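Local coordinates for protein phosphoribosylformylglycinamidine synthase 2 (Thermus thermophilus, PDB 3VIU) that belongs to the AIR synthase-related (PurM-like) protein family and binds adenosine-5'-diphosphate and a magnesium ion at separate sites within one chain, at residues Y44-P49 / S491-E496; P155-D160 / D430-W435. All coordinates share one frame; numbering follows the deposited sequence.

Contact 1 of 2, residues Y44-P49 / S491-E496; sequences YKNSRP and SPETPE. With ADP (adenosine-5'-diphosphate), chain B.
Two residues ahead of the Asn46 that meets Pro492, Tyr44 O collects two backbone N-H groups: Arg48 N at 3.1 Å and, weakly, Ser47 N at 3.3 Å. This tight turn, between helix 40-43 and helix 48-51, lies against 491-496 of the second PurM-like N-terminal domain and contributes Tyr44 to the adenosine-5'-diphosphate pocket. Tyr44 is the first residue past helix 40-43, and its positive phi breaks the helix there. At the far side of the turn, Asn46 points its CB toward 491-496, and its side chain crosses the Pro492 ring at about a right angle. The touch is van der Waals only: Asn46 CG lies 3.8 Å from Pro492 CG. With CG anti to the carbonyl carbon (chi1 -65°), Asn46 brings CB and CG up to the CB-CG edge of the proline. Next along, Glu493 starts away from the turn but bends back, and its OE1 forms a salt bridge with Arg368. Thr494 then caps helix 495-515, its OG1 accepting from Gly497 N. On the pocket side, the Tyr44 hydroxyl makes a weak hydrogen bond with Val524 N, while the ring approaches adenine obliquely, bringing Tyr44 CE2 to 3.2 Å from ADP N7 and 3.3 Å from ADP C8.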
ATOM      1  N   TYR A  44      -0.699  15.063 -10.886  1.00 16.58           N
ATOM      2  CA  TYR A  44      -1.874  14.194 -10.961  1.00 16.49           C
ATOM      3  C   TYR A  44      -2.906  14.790 -11.923  1.00 16.55           C
ATOM      4  O   TYR A  44      -4.103  14.758 -11.661  1.00 18.24           O
ATOM      5  CB  TYR A  44      -2.512  14.058  -9.576  1.00 15.07           C
ATOM      6  CG  TYR A  44      -1.743  13.188  -8.620  1.00 18.35           C
ATOM      7  CD1 TYR A  44      -0.429  13.499  -8.243  1.00 18.37           C
ATOM      8  CD2 TYR A  44      -2.311  12.019  -8.119  1.00 18.41           C
ATOM      9  CE1 TYR A  44       0.296  12.655  -7.400  1.00 18.19           C
ATOM     10  CE2 TYR A  44      -1.595  11.174  -7.284  1.00 18.17           C
ATOM     11  CZ  TYR A  44      -0.298  11.490  -6.930  1.00 18.25           C
ATOM     12  OH  TYR A  44       0.392  10.621  -6.123  1.00 18.85           O
ATOM     13  N   LYS A  45      -2.430  15.327 -13.037  1.00 18.11           N
ATOM     14  CA  LYS A  45      -3.288  15.969 -14.019  1.00 19.07           C
ATOM     15  C   LYS A  45      -4.462  15.159 -14.576  1.00 20.74           C
ATOM     16  O   LYS A  45      -5.552  15.695 -14.748  1.00 22.93           O
ATOM     17  CB  LYS A  45      -2.424  16.504 -15.159  1.00 18.77           C
ATOM     18  CG  LYS A  45      -1.493  17.627 -14.716  1.00 19.79           C
ATOM     19  CD  LYS A  45      -0.664  18.192 -15.867  1.00 22.49           C
ATOM     20  CE  LYS A  45       0.194  17.111 -16.519  1.00 24.11           C
ATOM     21  NZ  LYS A  45       1.195  17.681 -17.458  1.00 24.40           N
ATOM     22  N   ASN A  46      -4.263  13.875 -14.841  1.00 20.61           N
ATOM     23  CA  ASN A  46      -5.345  13.071 -15.389  1.00 20.16           C
ATOM     24  C   ASN A  46      -6.170  12.299 -14.373  1.00 19.51           C
ATOM     25  O   ASN A  46      -7.219  11.755 -14.719  1.00 20.75           O
ATOM     26  CB  ASN A  46      -4.794  12.100 -16.426  1.00 19.22           C
ATOM     27  CG  ASN A  46      -4.227  12.810 -17.634  1.00 22.04           C
ATOM     28  OD1 ASN A  46      -3.141  13.394 -17.585  1.00 23.02           O
ATOM     29  ND2 ASN A  46      -4.969  12.778 -18.726  1.00 22.24           N
ATOM     30  N   SER A  47      -5.718  12.266 -13.125  1.00 18.15           N
ATOM     31  CA  SER A  47      -6.421  11.519 -12.086  1.00 17.75           C
ATOM     32  C   SER A  47      -7.221  12.344 -11.089  1.00 17.81           C
ATOM     33  O   SER A  47      -8.186  11.840 -10.521  1.00 17.88           O
ATOM     34  CB  SER A  47      -5.436  10.636 -11.310  1.00 16.17           C
ATOM     35  OG  SER A  47      -4.494  11.427 -10.611  1.00 15.47           O
ATOM     36  N   ARG A  48      -6.829  13.598 -10.868  1.00 17.75           N
ATOM     37  CA  ARG A  48      -7.540  14.444  -9.912  1.00 19.15           C
ATOM     38  C   ARG A  48      -9.052  14.504 -10.127  1.00 18.96           C
ATOM     39  O   ARG A  48      -9.816  14.238  -9.205  1.00 20.91           O
ATOM     40  CB  ARG A  48      -6.952  15.861  -9.902  1.00 20.53           C
ATOM     41  CG  ARG A  48      -5.985  16.125  -8.731  1.00 23.79           C
ATOM     42  CD  ARG A  48      -4.850  17.082  -9.119  1.00 27.80           C
ATOM     43  NE  ARG A  48      -5.319  18.419  -9.480  1.00 31.42           N
ATOM     44  CZ  ARG A  48      -4.575  19.335 -10.095  1.00 34.08           C
ATOM     45  NH1 ARG A  48      -3.318  19.068 -10.427  1.00 33.51           N
ATOM     46  NH2 ARG A  48      -5.087  20.527 -10.378  1.00 36.64           N
ATOM     47  N   PRO A  49      -9.506  14.829 -11.349  1.00 18.82           N
ATOM     48  CA  PRO A  49     -10.944  14.909 -11.624  1.00 18.51           C
ATOM     49  C   PRO A  49     -11.734  13.671 -11.192  1.00 20.03           C
ATOM     50  O   PRO A  49     -12.897  13.779 -10.801  1.00 20.67           O
ATOM     51  CB  PRO A  49     -10.994  15.110 -13.139  1.00 16.94           C
ATOM     52  CG  PRO A  49      -9.734  15.823 -13.428  1.00 16.87           C
ATOM     53  CD  PRO A  49      -8.734  15.080 -12.578  1.00 17.94           C
ATOM     54  N   SER A 491      -0.923   4.247 -19.471  1.00 18.96           N
ATOM     55  CA  SER A 491      -1.140   5.625 -19.867  1.00 20.57           C
ATOM     56  C   SER A 491      -2.627   5.963 -19.891  1.00 21.12           C
ATOM     57  O   SER A 491      -3.455   5.150 -20.320  1.00 20.54           O
ATOM     58  CB  SER A 491      -0.549   5.860 -21.252  1.00 21.03           C
ATOM     59  OG  SER A 491      -0.922   7.136 -21.730  1.00 23.24           O
ATOM     60  N   PRO A 492      -2.983   7.166 -19.418  1.00 20.50           N
ATOM     61  CA  PRO A 492      -4.370   7.632 -19.382  1.00 21.90           C
ATOM     62  C   PRO A 492      -4.738   8.282 -20.721  1.00 23.99           C
ATOM     63  O   PRO A 492      -5.884   8.676 -20.940  1.00 22.33           O
ATOM     64  CB  PRO A 492      -4.351   8.646 -18.250  1.00 21.23           C
ATOM     65  CG  PRO A 492      -3.020   9.302 -18.462  1.00 19.62           C
ATOM     66  CD  PRO A 492      -2.106   8.105 -18.698  1.00 21.16           C
ATOM     67  N   GLU A 493      -3.747   8.395 -21.601  1.00 25.38           N
ATOM     68  CA  GLU A 493      -3.944   8.993 -22.914  1.00 28.75           C
ATOM     69  C   GLU A 493      -4.969   8.174 -23.685  1.00 29.27           C
ATOM     70  O   GLU A 493      -6.075   8.642 -23.950  1.00 31.55           O
ATOM     71  CB  GLU A 493      -2.628   9.016 -23.696  1.00 32.02           C
ATOM     72  CG  GLU A 493      -1.441   9.601 -22.936  1.00 36.19           C
ATOM     73  CD  GLU A 493      -1.512  11.104 -22.779  1.00 37.93           C
ATOM     74  OE1 GLU A 493      -2.553  11.603 -22.306  1.00 42.41           O
ATOM     75  OE2 GLU A 493      -0.520  11.784 -23.122  1.00 38.35           O
ATOM     76  N   THR A 494      -4.604   6.947 -24.038  1.00 27.75           N
ATOM     77  CA  THR A 494      -5.510   6.075 -24.777  1.00 26.93           C
ATOM     78  C   THR A 494      -6.832   5.852 -24.031  1.00 26.18           C
ATOM     79  O   THR A 494      -6.867   5.808 -22.800  1.00 24.97           O
ATOM     80  CB  THR A 494      -4.865   4.698 -25.040  1.00 27.04           C
ATOM     81  OG1 THR A 494      -4.797   3.957 -23.814  1.00 25.17           O
ATOM     82  CG2 THR A 494      -3.462   4.867 -25.606  1.00 24.46           C
ATOM     83  N   PRO A 495      -7.941   5.712 -24.778  1.00 25.62           N
ATOM     84  CA  PRO A 495      -9.267   5.489 -24.190  1.00 25.38           C
ATOM     85  C   PRO A 495      -9.319   4.247 -23.293  1.00 24.95           C
ATOM     86  O   PRO A 495      -9.987   4.258 -22.264  1.00 24.84           O
ATOM     87  CB  PRO A 495     -10.170   5.346 -25.414  1.00 25.24           C
ATOM     88  CG  PRO A 495      -9.492   6.199 -26.435  1.00 25.01           C
ATOM     89  CD  PRO A 495      -8.034   5.847 -26.242  1.00 25.03           C
ATOM     90  N   GLU A 496      -8.619   3.184 -23.687  1.00 23.51           N
ATOM     91  CA  GLU A 496      -8.599   1.941 -22.913  1.00 24.57           C
ATOM     92  C   GLU A 496      -7.941   2.164 -21.550  1.00 23.69           C
ATOM     93  O   GLU A 496      -8.416   1.663 -20.533  1.00 22.84           O
ATOM     94  CB  GLU A 496      -7.821   0.836 -23.647  1.00 25.60           C
ATOM     95  CG  GLU A 496      -8.077   0.711 -25.140  1.00 29.36           C
ATOM     96  CD  GLU A 496      -7.301   1.730 -25.952  1.00 30.89           C
ATOM     97  OE1 GLU A 496      -7.682   2.914 -25.945  1.00 33.60           O
ATOM     98  OE2 GLU A 496      -6.297   1.352 -26.589  1.00 33.20           O
TER
HETATM   99  PB  ADP B 800       4.593  12.596  -1.796  1.00 74.65           P
HETATM  100  O1B ADP B 800       5.135  13.082  -3.096  1.00 75.79           O
HETATM  101  O2B ADP B 800       4.785  11.000  -1.705  1.00 74.08           O
HETATM  102  O3B ADP B 800       5.426  13.363  -0.547  1.00 74.54           O
HETATM  103  PA  ADP B 800       2.265  13.108  -3.124  1.00 68.93           P
HETATM  104  O1A ADP B 800       2.390  14.514  -3.596  1.00 68.84           O
HETATM  105  O2A ADP B 800       2.947  12.126  -4.218  1.00 68.99           O
HETATM  106  O3A ADP B 800       2.999  12.953  -1.662  1.00 71.48           O
HETATM  107  O5' ADP B 800       0.703  12.653  -2.965  1.00 64.03           O
HETATM  108  C5' ADP B 800      -0.155  13.789  -3.190  1.00 57.25           C
HETATM  109  C4' ADP B 800      -1.302  13.902  -2.143  1.00 52.52           C
HETATM  110  O4' ADP B 800      -2.561  13.391  -2.688  1.00 50.76           O
HETATM  111  C3' ADP B 800      -1.060  13.102  -0.837  1.00 50.00           C
HETATM  112  O3' ADP B 800      -1.660  13.793   0.267  1.00 48.00           O
HETATM  113  C2' ADP B 800      -1.723  11.755  -1.124  1.00 48.84           C
HETATM  114  O2' ADP B 800      -2.098  11.069   0.074  1.00 46.83           O
HETATM  115  C1' ADP B 800      -2.915  12.138  -2.004  1.00 49.10           C
HETATM  116  N9  ADP B 800      -3.231  11.083  -2.978  1.00 48.44           N
HETATM  117  C8  ADP B 800      -2.544  10.806  -4.126  1.00 47.66           C
HETATM  118  N7  ADP B 800      -3.095   9.810  -4.758  1.00 47.23           N
HETATM  119  C5  ADP B 800      -4.168   9.379  -4.062  1.00 46.31           C
HETATM  120  C6  ADP B 800      -5.137   8.358  -4.242  1.00 45.84           C
HETATM  121  N6  ADP B 800      -5.091   7.532  -5.351  1.00 45.15           N
HETATM  122  N1  ADP B 800      -6.104   8.209  -3.310  1.00 45.24           N
HETATM  123  C2  ADP B 800      -6.167   8.999  -2.226  1.00 44.61           C
HETATM  124  N3  ADP B 800      -5.275   9.971  -2.022  1.00 44.46           N
HETATM  125  C4  ADP B 800      -4.274  10.193  -2.901  1.00 46.63           C

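Contact 2 of 2, residues P155-D160 / D430-W435; sequences PTVGGD and DAAVLW. With MG (magnesium ion), chain D.
The interface between the chain's two PurM-like N-terminal domains runs through this contact, edge strand 156-163 of one sheet packing against strand 432-436 of the other. It is purely apolar. Val157 divides its two methyls between Ala432 and Leu434: Val157 CG2 presses on Ala432 CB at 3.6 Å, and Val157 CG1 reaches Leu434 CD1 at 4.0 Å. A chi1 of -60°, with CG1 beside the backbone N, turns CG1 to Leu434 and CG2 to Ala432. Ala432 and Leu434 share a face of their strand, while Val433 between them turns the other way, onto Leu425 and Val476. Two residues before Ala432 the chain reaches the metal: Asp430 OD1 binds magnesium at 2.6 Å, a long bond for this ion, alongside Asn472, Asp620 and two waters. Strand 156-163 is stitched to strand 116-126 by backbone bonds from Val157 and Pro155 to Leu120, and Val157 also rests on Ala119 and Leu121. Leu424 of strand 422-424 touches both Val157 and Leu434, and helix 458-475 packs against Ala431 from its own domain.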
ATOM      1  N   PRO A 155      10.473  -2.847  10.891  1.00 15.98           N
ATOM      2  CA  PRO A 155      10.206  -4.135  10.259  1.00 16.18           C
ATOM      3  C   PRO A 155       9.194  -4.072   9.140  1.00 19.08           C
ATOM      4  O   PRO A 155       8.296  -3.227   9.134  1.00 21.19           O
ATOM      5  CB  PRO A 155       9.681  -4.975  11.410  1.00 15.22           C
ATOM      6  CG  PRO A 155       8.855  -3.972  12.159  1.00 14.77           C
ATOM      7  CD  PRO A 155       9.772  -2.751  12.187  1.00 16.18           C
ATOM      8  N   THR A 156       9.360  -4.972   8.185  1.00 19.91           N
ATOM      9  CA  THR A 156       8.422  -5.100   7.093  1.00 22.39           C
ATOM     10  C   THR A 156       7.604  -6.278   7.604  1.00 22.75           C
ATOM     11  O   THR A 156       8.081  -7.407   7.632  1.00 23.13           O
ATOM     12  CB  THR A 156       9.149  -5.431   5.789  1.00 21.17           C
ATOM     13  OG1 THR A 156       9.861  -4.268   5.357  1.00 21.49           O
ATOM     14  CG2 THR A 156       8.167  -5.842   4.709  1.00 24.91           C
ATOM     15  N   VAL A 157       6.382  -5.996   8.043  1.00 23.93           N
ATOM     16  CA  VAL A 157       5.514  -7.014   8.631  1.00 24.89           C
ATOM     17  C   VAL A 157       4.651  -7.844   7.688  1.00 25.65           C
ATOM     18  O   VAL A 157       3.955  -8.766   8.123  1.00 25.22           O
ATOM     19  CB  VAL A 157       4.581  -6.374   9.664  1.00 24.92           C
ATOM     20  CG1 VAL A 157       5.404  -5.715  10.761  1.00 25.38           C
ATOM     21  CG2 VAL A 157       3.673  -5.361   8.977  1.00 22.15           C
ATOM     22  N   GLY A 158       4.682  -7.522   6.404  1.00 25.25           N
ATOM     23  CA  GLY A 158       3.873  -8.268   5.465  1.00 26.96           C
ATOM     24  C   GLY A 158       3.746  -7.525   4.158  1.00 27.95           C
ATOM     25  O   GLY A 158       4.484  -6.566   3.905  1.00 28.62           O
ATOM     26  N   GLY A 159       2.809  -7.959   3.325  1.00 27.16           N
ATOM     27  CA  GLY A 159       2.624  -7.312   2.045  1.00 27.93           C
ATOM     28  C   GLY A 159       1.916  -8.217   1.065  1.00 28.50           C
ATOM     29  O   GLY A 159       1.202  -9.129   1.469  1.00 29.69           O
ATOM     30  N   ASP A 160       2.141  -7.984  -0.223  1.00 28.73           N
ATOM     31  CA  ASP A 160       1.485  -8.755  -1.272  1.00 27.21           C
ATOM     32  C   ASP A 160       2.401  -8.930  -2.478  1.00 26.00           C
ATOM     33  O   ASP A 160       2.841  -7.953  -3.074  1.00 25.94           O
ATOM     34  CB  ASP A 160       0.201  -8.023  -1.671  1.00 29.13           C
ATOM     35  CG  ASP A 160      -0.591  -8.751  -2.721  1.00 30.86           C
ATOM     36  OD1 ASP A 160      -0.830  -9.965  -2.568  1.00 33.96           O
ATOM     37  OD2 ASP A 160      -0.992  -8.096  -3.698  1.00 33.40           O
ATOM     38  N   ASP A 430      -4.450 -13.270   9.323  1.00 25.37           N
ATOM     39  CA  ASP A 430      -4.657 -12.796   7.947  1.00 23.55           C
ATOM     40  C   ASP A 430      -4.186 -11.357   7.729  1.00 22.28           C
ATOM     41  O   ASP A 430      -4.027 -10.906   6.602  1.00 21.49           O
ATOM     42  CB  ASP A 430      -6.131 -12.928   7.556  1.00 23.59           C
ATOM     43  CG  ASP A 430      -6.485 -14.328   7.106  1.00 23.23           C
ATOM     44  OD1 ASP A 430      -6.163 -14.678   5.954  1.00 26.49           O
ATOM     45  OD2 ASP A 430      -7.070 -15.084   7.902  1.00 22.37           O
ATOM     46  N   ALA A 431      -3.975 -10.631   8.815  1.00 20.13           N
ATOM     47  CA  ALA A 431      -3.491  -9.262   8.711  1.00 20.70           C
ATOM     48  C   ALA A 431      -2.398  -9.134   9.751  1.00 18.91           C
ATOM     49  O   ALA A 431      -2.424  -9.835  10.752  1.00 20.82           O
ATOM     50  CB  ALA A 431      -4.615  -8.267   8.997  1.00 17.31           C
ATOM     51  N   ALA A 432      -1.429  -8.263   9.508  1.00 17.56           N
ATOM     52  CA  ALA A 432      -0.359  -8.064  10.471  1.00 15.64           C
ATOM     53  C   ALA A 432      -0.980  -7.345  11.659  1.00 16.35           C
ATOM     54  O   ALA A 432      -1.788  -6.433  11.484  1.00 17.32           O
ATOM     55  CB  ALA A 432       0.740  -7.222   9.864  1.00 14.62           C
ATOM     56  N   VAL A 433      -0.615  -7.762  12.862  1.00 15.89           N
ATOM     57  CA  VAL A 433      -1.153  -7.152  14.079  1.00 16.46           C
ATOM     58  C   VAL A 433      -0.032  -6.622  14.961  1.00 15.36           C
ATOM     59  O   VAL A 433       0.704  -7.399  15.558  1.00 15.48           O
ATOM     60  CB  VAL A 433      -1.979  -8.175  14.900  1.00 16.11           C
ATOM     61  CG1 VAL A 433      -2.407  -7.567  16.229  1.00 15.80           C
ATOM     62  CG2 VAL A 433      -3.200  -8.608  14.103  1.00 17.02           C
ATOM     63  N   LEU A 434       0.088  -5.302  15.035  1.00 15.68           N
ATOM     64  CA  LEU A 434       1.116  -4.665  15.854  1.00 16.91           C
ATOM     65  C   LEU A 434       0.542  -4.275  17.215  1.00 17.69           C
ATOM     66  O   LEU A 434      -0.369  -3.452  17.301  1.00 16.51           O
ATOM     67  CB  LEU A 434       1.662  -3.407  15.165  1.00 16.30           C
ATOM     68  CG  LEU A 434       2.482  -3.506  13.876  1.00 17.86           C
ATOM     69  CD1 LEU A 434       3.645  -4.458  14.084  1.00 17.12           C
ATOM     70  CD2 LEU A 434       1.609  -3.966  12.726  1.00 17.24           C
ATOM     71  N   TRP A 435       1.084  -4.868  18.274  1.00 18.79           N
ATOM     72  CA  TRP A 435       0.633  -4.585  19.630  1.00 18.96           C
ATOM     73  C   TRP A 435       1.303  -3.340  20.197  1.00 18.88           C
ATOM     74  O   TRP A 435       2.517  -3.177  20.109  1.00 19.07           O
ATOM     75  CB  TRP A 435       0.919  -5.793  20.531  1.00 19.97           C
ATOM     76  CG  TRP A 435       0.798  -5.536  22.014  1.00 20.36           C
ATOM     77  CD1 TRP A 435      -0.192  -4.839  22.655  1.00 21.51           C
ATOM     78  CD2 TRP A 435       1.649  -6.055  23.043  1.00 19.39           C
ATOM     79  NE1 TRP A 435      -0.012  -4.900  24.017  1.00 20.39           N
ATOM     80  CE2 TRP A 435       1.109  -5.640  24.283  1.00 19.31           C
ATOM     81  CE3 TRP A 435       2.814  -6.835  23.037  1.00 19.87           C
ATOM     82  CZ2 TRP A 435       1.694  -5.978  25.506  1.00 18.15           C
ATOM     83  CZ3 TRP A 435       3.398  -7.172  24.259  1.00 18.34           C
ATOM     84  CH2 TRP A 435       2.834  -6.741  25.474  1.00 18.05           C
TER
HETATM   85 MG    MG D 910      -6.387 -13.851   3.530  1.00 10.72          MG
HETATM   86  O   HOH W   1      -7.749 -13.073   1.612  1.00 13.59           O
HETATM   87  O   HOH W   2      -6.960 -16.196   2.736  1.00 29.88           O

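How the contacts relate
From the N terminus, the chain passes the 44-49 turn before building the first six-stranded sheet, whose edge carries 155-160. It then makes the seven-stranded sheet that follows and enters the second six-stranded sheet, where 430-435 returns to 155-160 and closes contact 2 over 269 residues. Only afterwards does 491-496 come back to the 44-49 turn, so contact 1 closes the larger loop, of 441 residues, and contact 2 falls wholly within it. The two do not touch: their centres are 32 Å apart and their nearest atoms about 19 Å. Contact 2 joins the two PurM-like N-terminal domains, whereas contact 1 ties the N-terminal turn to the second of them.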